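Local coordinates for nuclease-like protein (Chaetomium thermophilum, PDB 6GRB) that probably acts as a GEN1-type junction-resolving nuclease, cutting four-way (Holliday) DNA junctions and perhaps 5'-flaps with the help of metal ions, at residues Gly52-Ile57 / Arg311-Trp316; Ile75-Gly80 / Thr113-Pro118; Ile107-Phe112 / Thr300-Gly305; Pro378-Ser383 / Val443-Leu448; Phe384-Leu389 / Gln437-Trp442. All coordinates share one frame; numbering follows the deposited sequence.

Contact 1 (Gly52-Ile57 / Arg311-Trp316); sequences GSNPAI and RETFDW
Two loop backbones approach most closely at Ser53 and Phe314, CA to CA 4.8 Å, where the chain enters helix 55-70 and where it leaves helix 303-313. The contact therefore joins the start of one helix to the end of another in the XPG-type nuclease part of the protein, and it shows how two helix termini can be joined largely by carbon-to-oxygen contacts. Ser53 lays its CB 3.2 Å from Thr313 O. Its OG, anti to the carbonyl carbon (chi1 -51°), reaches Asp315 OD1, a weak hydrogen bond of 3.4 Å to a residue whose positive phi takes it out of the helix. Next to it, the Asn54 side chain crosses that of Thr313 at about a right angle, with Thr313 CG2 3.5 Å from Asn54 CG and also close to ND2. Asn54 sits at the N-cap position, but its side chain makes no capping bond; Asn54 OD1 and Thr313 O, both acceptors, merely lie near each other. The hydroxyl of Thr313 is used within its own helix, bonded to Phe309 O. The Phe314 ring approaches the carbonyls of the other segment obliquely: CD1 is 3.7 Å from Ser53 O, and CZ is 3.8 Å from Ile57 O. Phe61 of helix 55-70 packs edge-to-face with Phe314 and also with Trp316. Ile57 CG2 meets Phe314 CE1 at 4.2 Å, the two side chains at about a right angle, while Phe314 CD2 stands 3.7 Å above the centre of the Trp316 ring.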
# COMPACT_ATOMS: atom_id res chain seq x y z
N GLY A 52 23.59 13.74 -0.99
CA GLY A 52 24.10 12.59 -0.26
C GLY A 52 24.50 11.42 -1.15
O GLY A 52 24.92 11.59 -2.30
N SER A 53 24.37 10.22 -0.59
CA SER A 53 24.65 8.97 -1.31
C SER A 53 23.38 8.14 -1.37
O SER A 53 22.73 7.91 -0.35
CB SER A 53 25.76 8.17 -0.62
OG SER A 53 26.89 8.99 -0.37
N ASN A 54 23.04 7.69 -2.59
CA ASN A 54 21.85 6.90 -2.90
C ASN A 54 20.58 7.53 -2.32
O ASN A 54 19.94 6.92 -1.45
CB ASN A 54 22.00 5.46 -2.39
CG ASN A 54 23.13 4.69 -3.07
OD1 ASN A 54 24.29 5.11 -3.01
ND2 ASN A 54 22.81 3.56 -3.69
N PRO A 55 20.18 8.72 -2.80
CA PRO A 55 18.97 9.34 -2.24
C PRO A 55 17.69 8.60 -2.56
O PRO A 55 16.79 8.58 -1.73
CB PRO A 55 19.00 10.75 -2.85
CG PRO A 55 19.66 10.56 -4.17
CD PRO A 55 20.73 9.52 -3.90
N ALA A 56 17.59 7.97 -3.74
CA ALA A 56 16.42 7.18 -4.11
C ALA A 56 16.11 6.10 -3.08
O ALA A 56 14.94 5.79 -2.84
CB ALA A 56 16.61 6.57 -5.48
N ILE A 57 17.13 5.58 -2.40
CA ILE A 57 16.91 4.46 -1.49
C ILE A 57 17.11 4.84 -0.04
O ILE A 57 16.59 4.13 0.86
CB ILE A 57 17.80 3.27 -1.94
CG1 ILE A 57 17.58 1.97 -1.19
CG2 ILE A 57 19.28 3.60 -1.88
CD1 ILE A 57 18.25 0.84 -1.91
N ARG A 311 26.17 2.65 6.68
CA ARG A 311 27.56 3.04 6.50
C ARG A 311 27.98 2.92 5.03
O ARG A 311 28.61 3.83 4.47
CB ARG A 311 28.45 2.17 7.39
CG ARG A 311 29.94 2.55 7.41
CD ARG A 311 30.84 1.45 7.97
NE ARG A 311 30.26 0.78 9.14
CZ ARG A 311 30.29 1.27 10.39
NH1 ARG A 311 30.84 2.46 10.63
NH2 ARG A 311 29.76 0.58 11.39
N GLU A 312 27.62 1.81 4.37
CA GLU A 312 28.11 1.60 3.01
C GLU A 312 27.30 2.38 1.98
O GLU A 312 27.86 2.91 1.01
CB GLU A 312 28.10 0.11 2.65
N THR A 313 25.99 2.48 2.18
CA THR A 313 25.14 3.06 1.15
C THR A 313 24.88 4.55 1.35
O THR A 313 24.83 5.31 0.38
CB THR A 313 23.81 2.31 1.08
OG1 THR A 313 24.06 0.91 1.30
CG2 THR A 313 23.14 2.51 -0.29
N PHE A 314 24.73 5.02 2.59
CA PHE A 314 24.41 6.42 2.80
C PHE A 314 25.63 7.22 3.22
O PHE A 314 25.55 8.45 3.33
CB PHE A 314 23.29 6.56 3.85
CG PHE A 314 22.06 5.76 3.52
CD1 PHE A 314 21.72 5.47 2.20
CD2 PHE A 314 21.22 5.30 4.54
CE1 PHE A 314 20.58 4.74 1.90
CE2 PHE A 314 20.08 4.57 4.24
CZ PHE A 314 19.76 4.29 2.92
N ASP A 315 26.70 6.51 3.51
CA ASP A 315 27.91 7.11 3.99
C ASP A 315 27.75 7.58 5.41
O ASP A 315 28.41 8.48 5.83
CB ASP A 315 28.37 8.22 3.08
CG ASP A 315 29.67 7.89 2.41
OD1 ASP A 315 29.73 7.96 1.20
OD2 ASP A 315 30.62 7.53 3.10
N TRP A 316 26.81 7.01 6.13
CA TRP A 316 26.63 7.31 7.55
C TRP A 316 27.79 6.66 8.31
O TRP A 316 27.65 5.64 9.00
CB TRP A 316 25.28 6.83 8.07
CG TRP A 316 24.09 7.54 7.45
CD1 TRP A 316 24.11 8.56 6.53
CD2 TRP A 316 22.71 7.29 7.72
NE1 TRP A 316 22.83 8.94 6.20
CE2 TRP A 316 21.95 8.18 6.93
CE3 TRP A 316 22.04 6.38 8.55
CZ2 TRP A 316 20.56 8.19 6.94
CZ3 TRP A 316 20.65 6.40 8.56
CH2 TRP A 316 19.93 7.30 7.76

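Contact 2 (Ile75-Gly80 / Thr113-Pro118); sequences IFVFDG and TAHDAP
Ile75 and His115 both carry their gamma atoms anti to the backbone N (Ile75 CG1, chi1 -179°; His115 CG, chi1 175°), and Ile75 CD1 lies 3.7 Å from His115 CB. The same methyl meets Thr113 CG2. The backbones are neighbouring parallel strands, 73-78 and the outermost strand 113-116, linked through helix 104-109 in a beta-alpha-beta crossover of the mixed nuclease sheet. Four hydrogen bonds step along them; the first is Phe76 N to Thr113 O (2.9 Å), the last Ala117 N to Phe78 O (2.8 Å). On the face carrying Phe76 and Phe78, each ring turns its edge to a carbonyl: Phe76 CD2 is 3.5 Å from Thr113 O and Phe78 CD1 is 3.7 Å from His115 O. Ala114 CB lies 4.0 Å from Phe78 CE1, and Lys104 adds a cation-pi contact to that ring and a salt bridge to Asp116. On the other face His115 NE2 is hydrogen-bonded to Glu124. Beyond the ladder Asp79 OD2 accepts Ala121 N, near Glu122, which binds metal in other structures of this protein. Both ring-edge carbonyls already accept amides, so the rings would probably add only weak attraction, the backbone bonds doing the main holding.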
# COMPACT_ATOMS: atom_id res chain seq x y z
N ILE A 75 4.11 -6.64 2.77
CA ILE A 75 4.71 -7.55 1.79
C ILE A 75 4.91 -6.76 0.49
O ILE A 75 3.94 -6.24 -0.10
CB ILE A 75 3.91 -8.85 1.60
CG1 ILE A 75 4.60 -9.76 0.59
CG2 ILE A 75 2.49 -8.59 1.16
CD1 ILE A 75 4.24 -11.24 0.75
N PHE A 76 6.17 -6.62 0.08
CA PHE A 76 6.55 -5.83 -1.09
C PHE A 76 6.60 -6.73 -2.32
O PHE A 76 7.36 -7.69 -2.34
CB PHE A 76 7.91 -5.18 -0.86
CG PHE A 76 7.90 -4.16 0.23
CD1 PHE A 76 7.69 -2.83 -0.06
CD2 PHE A 76 8.14 -4.53 1.54
CE1 PHE A 76 7.69 -1.89 0.95
CE2 PHE A 76 8.16 -3.61 2.54
CZ PHE A 76 7.93 -2.29 2.25
N VAL A 77 5.83 -6.41 -3.36
CA VAL A 77 5.66 -7.32 -4.49
C VAL A 77 6.42 -6.78 -5.71
O VAL A 77 6.25 -5.63 -6.10
CB VAL A 77 4.17 -7.54 -4.80
CG1 VAL A 77 3.99 -8.62 -5.92
CG2 VAL A 77 3.40 -7.91 -3.52
N PHE A 78 7.25 -7.64 -6.30
CA PHE A 78 8.10 -7.34 -7.44
C PHE A 78 7.52 -8.01 -8.68
O PHE A 78 6.99 -9.12 -8.60
CB PHE A 78 9.55 -7.83 -7.19
CG PHE A 78 10.28 -7.09 -6.08
CD1 PHE A 78 9.97 -7.34 -4.74
CD2 PHE A 78 11.23 -6.12 -6.38
CE1 PHE A 78 10.61 -6.65 -3.71
CE2 PHE A 78 11.87 -5.41 -5.38
CZ PHE A 78 11.57 -5.66 -4.03
N ASP A 79 7.65 -7.34 -9.82
CA ASP A 79 7.11 -7.87 -11.06
C ASP A 79 7.91 -9.09 -11.50
O ASP A 79 9.08 -9.26 -11.16
CB ASP A 79 7.15 -6.81 -12.16
CG ASP A 79 5.99 -5.85 -12.08
OD1 ASP A 79 6.09 -4.87 -11.31
OD2 ASP A 79 4.97 -6.06 -12.79
N GLY A 80 7.24 -9.97 -12.24
CA GLY A 80 7.88 -11.11 -12.84
C GLY A 80 7.79 -11.03 -14.36
O GLY A 80 7.29 -10.06 -14.93
N THR A 113 8.84 -8.50 4.22
CA THR A 113 8.75 -9.62 3.29
C THR A 113 8.85 -9.11 1.87
O THR A 113 8.26 -8.07 1.54
CB THR A 113 7.43 -10.38 3.47
OG1 THR A 113 7.31 -10.76 4.84
CG2 THR A 113 7.39 -11.62 2.58
N ALA A 114 9.61 -9.81 1.05
CA ALA A 114 9.71 -9.52 -0.36
C ALA A 114 9.15 -10.71 -1.11
O ALA A 114 9.45 -11.85 -0.78
CB ALA A 114 11.17 -9.27 -0.78
N HIS A 115 8.31 -10.44 -2.10
CA HIS A 115 7.60 -11.46 -2.84
C HIS A 115 7.74 -11.14 -4.32
O HIS A 115 7.44 -10.01 -4.74
CB HIS A 115 6.14 -11.50 -2.37
CG HIS A 115 5.26 -12.44 -3.13
ND1 HIS A 115 5.53 -13.78 -3.26
CD2 HIS A 115 4.07 -12.24 -3.75
CE1 HIS A 115 4.56 -14.36 -3.95
NE2 HIS A 115 3.66 -13.44 -4.27
N ASP A 116 8.21 -12.10 -5.11
CA ASP A 116 8.31 -11.92 -6.56
C ASP A 116 7.06 -12.52 -7.18
O ASP A 116 6.84 -13.72 -7.09
CB ASP A 116 9.58 -12.56 -7.10
CG ASP A 116 10.83 -12.09 -6.36
OD1 ASP A 116 11.43 -11.06 -6.78
OD2 ASP A 116 11.19 -12.72 -5.33
N ALA A 117 6.22 -11.67 -7.77
CA ALA A 117 5.07 -12.16 -8.53
C ALA A 117 5.56 -12.92 -9.76
O ALA A 117 6.64 -12.65 -10.27
CB ALA A 117 4.17 -11.00 -8.95
N PRO A 118 4.78 -13.88 -10.26
CA PRO A 118 5.19 -14.52 -11.52
C PRO A 118 5.04 -13.58 -12.71
O PRO A 118 5.90 -13.58 -13.60
CB PRO A 118 4.27 -15.74 -11.62
CG PRO A 118 3.04 -15.32 -10.86
CD PRO A 118 3.54 -14.46 -9.73

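Contact 3 (Ile107-Phe112 / Thr300-Gly305); sequences IRLFGF and TVDIAG
A Schellman motif at the end of helix 104-109 meets the N-cap of helix 303-313, with Leu109 and Asp302 as the touching residues. The case illustrates how the end of one helix can be joined to the start of another far away in sequence. Gly111, with positive phi, closes the first helix: Phe112 N donates to Ile107 O at 2.8 Å, and Gly111 N donates back to Arg108 O. Leu109 O, lying in this last turn, takes the N-H of Asp302 across the contact at 3.0 Å, with an N-H...O angle of 158° and the donor nearly along the C=O axis. The two carboxylate oxygens of Asp302 have different neighbours. With CG anti to the backbone N (chi1 -161°), Asp302 OD1 accepts Gly305 N at 3.0 Å, a capping bond that meets the oxygen from above the carboxylate plane, 73° out of it. OD2 lies against Leu109, whose CD2 is 3.5 Å from Asp302 OD2. The other methyl, Leu109 CD1, lies 3.7 Å from Gly305 O; a side chain at Gly305 would run into CD2. Val301 fills in alongside, its CG2 3.8 Å from Phe110 O. Leu306 and Phe309 of helix 303-313 take up more of Leu109, while Phe110 packs edge-to-face on Phe64 of helix 55-70. A carbonyl of the last turn of helix 104-109 thus accepts the amide at the N-cap of helix 303-313, where helix dipoles may add some attraction, and the Gly305 amide would probably help to stabilise the charged form of Asp302.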
# COMPACT_ATOMS: atom_id res chain seq x y z
N ILE A 107 14.75 -4.56 2.54
CA ILE A 107 13.52 -5.19 3.00
C ILE A 107 13.80 -6.23 4.07
O ILE A 107 13.15 -6.26 5.13
CB ILE A 107 12.75 -5.79 1.82
CG1 ILE A 107 12.21 -4.66 0.93
CG2 ILE A 107 11.62 -6.69 2.33
CD1 ILE A 107 11.57 -5.14 -0.38
N ARG A 108 14.77 -7.11 3.83
CA ARG A 108 15.11 -8.14 4.81
C ARG A 108 15.62 -7.52 6.10
O ARG A 108 15.14 -7.85 7.19
CB ARG A 108 16.16 -9.11 4.23
N LEU A 109 16.57 -6.58 5.99
CA LEU A 109 17.15 -5.92 7.16
C LEU A 109 16.09 -5.34 8.09
O LEU A 109 16.29 -5.33 9.31
CB LEU A 109 18.13 -4.84 6.71
CG LEU A 109 19.46 -5.37 6.17
CD1 LEU A 109 20.35 -4.26 5.70
CD2 LEU A 109 20.14 -6.21 7.26
N PHE A 110 14.97 -4.86 7.54
CA PHE A 110 13.88 -4.33 8.33
C PHE A 110 12.93 -5.43 8.80
O PHE A 110 11.92 -5.13 9.43
CB PHE A 110 13.09 -3.27 7.53
CG PHE A 110 13.57 -1.86 7.71
CD1 PHE A 110 14.66 -1.38 6.99
CD2 PHE A 110 12.94 -0.99 8.60
CE1 PHE A 110 15.12 -0.09 7.17
CE2 PHE A 110 13.36 0.31 8.75
CZ PHE A 110 14.45 0.77 8.04
N GLY A 111 13.23 -6.69 8.49
CA GLY A 111 12.30 -7.76 8.79
C GLY A 111 11.00 -7.71 8.01
O GLY A 111 9.96 -8.12 8.52
N PHE A 112 11.02 -7.17 6.78
CA PHE A 112 9.82 -7.15 5.96
C PHE A 112 9.92 -8.28 4.95
O PHE A 112 10.94 -8.95 4.85
CB PHE A 112 9.60 -5.78 5.28
CG PHE A 112 9.35 -4.64 6.25
CD1 PHE A 112 8.87 -4.86 7.52
CD2 PHE A 112 9.59 -3.32 5.86
CE1 PHE A 112 8.63 -3.79 8.40
CE2 PHE A 112 9.36 -2.24 6.73
CZ PHE A 112 8.87 -2.48 8.00
N THR A 300 12.18 -8.74 13.85
CA THR A 300 13.49 -8.64 14.49
C THR A 300 14.47 -7.79 13.67
O THR A 300 15.48 -8.29 13.18
CB THR A 300 14.11 -10.03 14.75
OG1 THR A 300 14.74 -10.50 13.55
CG2 THR A 300 13.04 -11.02 15.18
N VAL A 301 14.15 -6.51 13.54
CA VAL A 301 15.00 -5.58 12.78
C VAL A 301 16.47 -5.88 13.07
O VAL A 301 16.91 -5.90 14.23
CB VAL A 301 14.63 -4.13 13.13
CG1 VAL A 301 15.51 -3.14 12.40
CG2 VAL A 301 13.15 -3.89 12.85
N ASP A 302 17.24 -6.08 12.01
CA ASP A 302 18.68 -6.34 12.03
C ASP A 302 19.46 -5.04 12.29
O ASP A 302 19.93 -4.37 11.36
CB ASP A 302 19.08 -6.99 10.71
CG ASP A 302 20.42 -7.71 10.77
OD1 ASP A 302 21.20 -7.50 11.73
OD2 ASP A 302 20.69 -8.48 9.81
N ILE A 303 19.64 -4.71 13.58
CA ILE A 303 20.29 -3.46 13.98
C ILE A 303 21.71 -3.36 13.43
O ILE A 303 22.11 -2.32 12.88
CB ILE A 303 20.27 -3.32 15.51
CG1 ILE A 303 18.86 -3.54 16.05
CG2 ILE A 303 20.79 -1.96 15.95
CD1 ILE A 303 17.87 -2.53 15.56
N ALA A 304 22.51 -4.41 13.62
CA ALA A 304 23.89 -4.38 13.11
C ALA A 304 23.92 -4.46 11.59
O ALA A 304 24.84 -3.94 10.97
CB ALA A 304 24.71 -5.52 13.73
N GLY A 305 22.93 -5.12 10.99
CA GLY A 305 22.87 -5.18 9.54
C GLY A 305 22.53 -3.84 8.93
O GLY A 305 23.14 -3.42 7.95

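Contact 4 (Pro378-Ser383 / Val443-Leu448); sequences PELRVS and VPETIL
Glu445 brings a flat carboxylate against the puckered ring of Pro378, with Glu445 OE1 3.4 Å from Pro378 CB. The Glu445 chain runs extended, CG anti to the backbone N (chi1 -177°), and its OE1 forms a salt bridge with Arg368 of the adjoining strand; the carboxylate of Glu379 likewise pairs with Arg369. The backbones are antiparallel. Leu380 N donates to Val443 O at 2.9 Å, Val443 N returns a bond to Leu380 O, and the ladder ends with Glu445 N to Pro378 O at 2.8 Å, almost straight at 176°. That last donor already belongs to the first turn of a helix. Leu448, about one turn on, rests CD1 against both Leu380 CB and Val382 CG2, 3.4 Å from each. Leu380 CD1 lies 3.8 Å from Leu448 CD1 and 3.9 Å from Glu445 CG. An alanine here, keeping CB but lacking CG and both methyls, would probably open a gap beside the Glu445 methylene and Leu448 CD1. An antiparallel sheet whose last strand runs straight into a helix packed across it is consistent with the chromodomain-like C-terminal module of GEN1 enzymes.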
# COMPACT_ATOMS: atom_id res chain seq x y z
N PRO A 378 -6.02 8.69 18.81
CA PRO A 378 -5.42 9.09 20.09
C PRO A 378 -3.96 8.67 20.17
O PRO A 378 -3.61 7.52 19.91
CB PRO A 378 -6.27 8.35 21.13
CG PRO A 378 -7.58 8.15 20.44
CD PRO A 378 -7.27 7.93 18.99
N GLU A 379 -3.10 9.62 20.52
CA GLU A 379 -1.68 9.34 20.67
C GLU A 379 -1.24 9.77 22.05
O GLU A 379 -1.80 10.70 22.64
CB GLU A 379 -0.84 10.06 19.61
CG GLU A 379 -1.02 9.50 18.20
CD GLU A 379 -0.23 10.28 17.17
OE1 GLU A 379 0.62 9.67 16.49
OE2 GLU A 379 -0.44 11.51 17.07
N LEU A 380 -0.24 9.08 22.58
CA LEU A 380 0.35 9.42 23.86
C LEU A 380 1.80 9.85 23.64
O LEU A 380 2.52 9.25 22.82
CB LEU A 380 0.26 8.23 24.83
CG LEU A 380 -1.14 7.84 25.33
CD1 LEU A 380 -1.09 6.69 26.33
CD2 LEU A 380 -1.84 9.03 25.94
N ARG A 381 2.21 10.89 24.36
CA ARG A 381 3.56 11.43 24.26
C ARG A 381 4.49 10.60 25.13
O ARG A 381 4.40 10.65 26.36
CB ARG A 381 3.58 12.90 24.70
CG ARG A 381 4.90 13.59 24.52
CD ARG A 381 5.21 13.78 23.06
NE ARG A 381 6.25 14.79 22.87
CZ ARG A 381 6.78 15.12 21.69
NH1 ARG A 381 6.38 14.51 20.58
NH2 ARG A 381 7.73 16.06 21.63
N VAL A 382 5.32 9.78 24.51
CA VAL A 382 6.18 8.89 25.28
C VAL A 382 7.67 9.18 25.22
O VAL A 382 8.22 9.57 24.19
CB VAL A 382 5.96 7.42 24.87
CG1 VAL A 382 6.95 6.51 25.59
CG2 VAL A 382 4.53 6.99 25.17
N SER A 383 8.33 8.93 26.35
CA SER A 383 9.76 9.13 26.52
C SER A 383 10.46 7.80 26.44
O SER A 383 9.90 6.80 26.79
CB SER A 383 10.09 9.79 27.85
OG SER A 383 9.74 8.99 28.95
N VAL A 443 3.05 8.12 20.00
CA VAL A 443 2.73 6.74 19.63
C VAL A 443 1.23 6.52 19.84
O VAL A 443 0.67 7.00 20.84
CB VAL A 443 3.58 5.74 20.43
CG1 VAL A 443 3.24 4.31 20.04
CG2 VAL A 443 5.06 6.02 20.19
N PRO A 444 0.55 5.84 18.91
CA PRO A 444 -0.91 5.61 19.06
C PRO A 444 -1.24 4.88 20.35
O PRO A 444 -0.62 3.87 20.69
CB PRO A 444 -1.27 4.78 17.83
CG PRO A 444 -0.26 5.23 16.79
CD PRO A 444 1.02 5.52 17.54
N GLU A 445 -2.25 5.41 21.07
CA GLU A 445 -2.59 4.91 22.40
C GLU A 445 -2.89 3.41 22.40
O GLU A 445 -2.55 2.71 23.36
CB GLU A 445 -3.80 5.69 22.95
CG GLU A 445 -4.21 5.30 24.35
CD GLU A 445 -5.48 6.01 24.82
OE1 GLU A 445 -6.28 6.39 23.95
OE2 GLU A 445 -5.69 6.18 26.05
N THR A 446 -3.52 2.88 21.35
CA THR A 446 -3.84 1.47 21.45
C THR A 446 -2.61 0.59 21.23
O THR A 446 -2.56 -0.53 21.75
CB THR A 446 -4.98 1.07 20.49
OG1 THR A 446 -4.62 1.36 19.14
CG2 THR A 446 -6.26 1.78 20.85
N ILE A 447 -1.60 1.09 20.53
CA ILE A 447 -0.35 0.33 20.48
C ILE A 447 0.30 0.30 21.87
O ILE A 447 0.90 -0.70 22.27
CB ILE A 447 0.59 0.87 19.39
CG1 ILE A 447 0.09 0.46 18.01
CG2 ILE A 447 2.02 0.37 19.58
CD1 ILE A 447 1.06 0.74 16.91
N LEU A 448 0.15 1.37 22.64
CA LEU A 448 0.75 1.41 23.97
C LEU A 448 -0.02 0.58 24.99
O LEU A 448 0.56 0.10 25.97
CB LEU A 448 0.87 2.86 24.44
CG LEU A 448 1.73 3.86 23.66
CD1 LEU A 448 1.77 5.17 24.42
CD2 LEU A 448 3.12 3.32 23.44

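Contact 5 (Phe384-Leu389 / Gln437-Trp442); sequences FIPAEL and QPDLAW
Phe384 and Asp439 form an antiparallel hydrogen-bonded pair at the end of the small three-stranded sheet of the GEN1 C-terminal domain, just before helix 386-390. Asp439 N donates to Phe384 O at 2.8 Å, and Phe384 N returns to Asp439 O. From Phe384 CB the chain goes to CG, set between the backbone N and the carbonyl carbon (chi1 58°) and 4.1 Å from Asp439 O. CD1 then lies 3.6 Å from Asp439 O, CE1 touches Ala441 CB at 3.5 Å near the ring plane, and CZ and CE2 each come 3.7 Å from Asp439 CB. That methylene makes a CH-pi contact over the face, 27° off the ring normal, and the carboxylate plane is turned 18° from the ring plane. Leu334 of helix 318-340 also packs on the ring. An alanine in place of Phe384 would probably leave Asp439 CB and the Ala441 methyl without their aromatic partner and open a gap beside helix 318-340. Pro386, opening helix 386-390, brings CG 3.5 Å from Asp439 CB. The Asp439 carboxylate is steadied by its neighbour, OD1 accepting Leu440 N at 2.8 Å on the anti side.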
# COMPACT_ATOMS: atom_id res chain seq x y z
N PHE A 384 11.72 7.82 26.03
CA PHE A 384 12.54 6.64 25.80
C PHE A 384 13.98 7.09 25.58
O PHE A 384 14.25 8.26 25.31
CB PHE A 384 12.03 5.83 24.60
CG PHE A 384 11.99 6.61 23.31
CD1 PHE A 384 10.89 7.38 22.98
CD2 PHE A 384 13.06 6.58 22.42
CE1 PHE A 384 10.85 8.10 21.80
CE2 PHE A 384 13.02 7.30 21.24
CZ PHE A 384 11.91 8.06 20.94
N ILE A 385 14.91 6.14 25.70
CA ILE A 385 16.33 6.42 25.52
C ILE A 385 16.74 5.84 24.16
O ILE A 385 16.85 4.61 24.04
CB ILE A 385 17.19 5.84 26.65
CG1 ILE A 385 16.65 6.26 28.03
CG2 ILE A 385 18.65 6.28 26.48
CD1 ILE A 385 17.03 7.67 28.46
N PRO A 386 16.95 6.67 23.13
CA PRO A 386 17.21 6.13 21.78
C PRO A 386 18.32 5.09 21.72
O PRO A 386 18.11 4.00 21.17
CB PRO A 386 17.54 7.39 20.97
CG PRO A 386 16.76 8.46 21.63
CD PRO A 386 16.77 8.14 23.11
N ALA A 387 19.50 5.38 22.28
CA ALA A 387 20.61 4.43 22.24
C ALA A 387 20.33 3.19 23.08
O ALA A 387 20.78 2.09 22.74
CB ALA A 387 21.90 5.10 22.71
N GLU A 388 19.58 3.34 24.17
CA GLU A 388 19.19 2.17 24.96
C GLU A 388 18.23 1.28 24.17
O GLU A 388 18.34 0.05 24.19
CB GLU A 388 18.58 2.62 26.29
CG GLU A 388 17.93 1.54 27.14
CD GLU A 388 17.56 2.04 28.55
OE1 GLU A 388 18.39 2.71 29.19
OE2 GLU A 388 16.43 1.76 29.01
N LEU A 389 17.30 1.90 23.43
CA LEU A 389 16.30 1.13 22.69
C LEU A 389 16.90 0.45 21.46
O LEU A 389 16.46 -0.64 21.08
CB LEU A 389 15.16 2.07 22.28
CG LEU A 389 13.90 1.49 21.65
CD1 LEU A 389 12.70 2.31 22.05
CD2 LEU A 389 14.05 1.47 20.13
N GLN A 437 20.21 10.73 26.30
CA GLN A 437 19.20 11.51 26.99
C GLN A 437 17.83 11.04 26.52
O GLN A 437 17.71 10.37 25.52
CB GLN A 437 19.34 12.99 26.65
CG GLN A 437 20.36 13.75 27.47
CD GLN A 437 20.68 13.08 28.80
OE1 GLN A 437 19.85 13.04 29.70
NE2 GLN A 437 21.90 12.58 28.93
N PRO A 438 16.78 11.38 27.26
CA PRO A 438 15.42 11.00 26.84
C PRO A 438 14.96 11.72 25.58
O PRO A 438 15.09 12.95 25.47
CB PRO A 438 14.57 11.38 28.05
CG PRO A 438 15.52 11.29 29.20
CD PRO A 438 16.82 11.79 28.67
N ASP A 439 14.41 10.96 24.63
CA ASP A 439 13.73 11.47 23.45
C ASP A 439 12.22 11.30 23.64
O ASP A 439 11.77 10.52 24.48
CB ASP A 439 14.20 10.73 22.19
CG ASP A 439 14.12 11.58 20.91
OD1 ASP A 439 13.29 12.51 20.81
OD2 ASP A 439 14.91 11.30 19.99
N LEU A 440 11.44 12.04 22.85
CA LEU A 440 9.99 11.99 22.92
C LEU A 440 9.42 11.63 21.56
O LEU A 440 9.91 12.10 20.54
CB LEU A 440 9.39 13.33 23.38
CG LEU A 440 9.74 13.90 24.76
CD1 LEU A 440 8.89 15.12 25.02
CD2 LEU A 440 9.54 12.89 25.87
N ALA A 441 8.37 10.81 21.55
CA ALA A 441 7.65 10.46 20.34
C ALA A 441 6.16 10.36 20.62
O ALA A 441 5.75 10.04 21.75
CB ALA A 441 8.15 9.13 19.76
N TRP A 442 5.35 10.62 19.60
CA TRP A 442 3.92 10.37 19.66
C TRP A 442 3.64 8.96 19.15
O TRP A 442 3.95 8.63 17.99
CB TRP A 442 3.13 11.39 18.85
CG TRP A 442 3.08 12.77 19.42
CD1 TRP A 442 3.74 13.87 18.95
CD2 TRP A 442 2.30 13.23 20.54
NE1 TRP A 442 3.44 14.97 19.72
CE2 TRP A 442 2.55 14.60 20.69
CE3 TRP A 442 1.41 12.60 21.42
CZ2 TRP A 442 1.95 15.36 21.69
CZ3 TRP A 442 0.81 13.35 22.40
CH2 TRP A 442 1.09 14.72 22.54

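The five contacts fall into two groups. Contacts 1, 2 and 3 tie together the nuclease part: contact 1 closes the longest loop, from 52-57 to 311-316, with contacts 2 and 3 nested inside it, and those two alternate along the chain and touch where Phe76 and Phe78 meet Phe112 and Ile107. Contacts 1 and 3, centres about 17 Å apart, use opposite ends of helix 303-313. Contacts 4 and 5 follow later in the chain, share strand 439-444 and reach the same three-stranded sheet, and lie about 14 Å apart between centres, contact 5 nested within contact 4. Nearest atoms of contacts 3 and 5 are about 6 Å apart, so the C-terminal domain sits close beside the nuclease part.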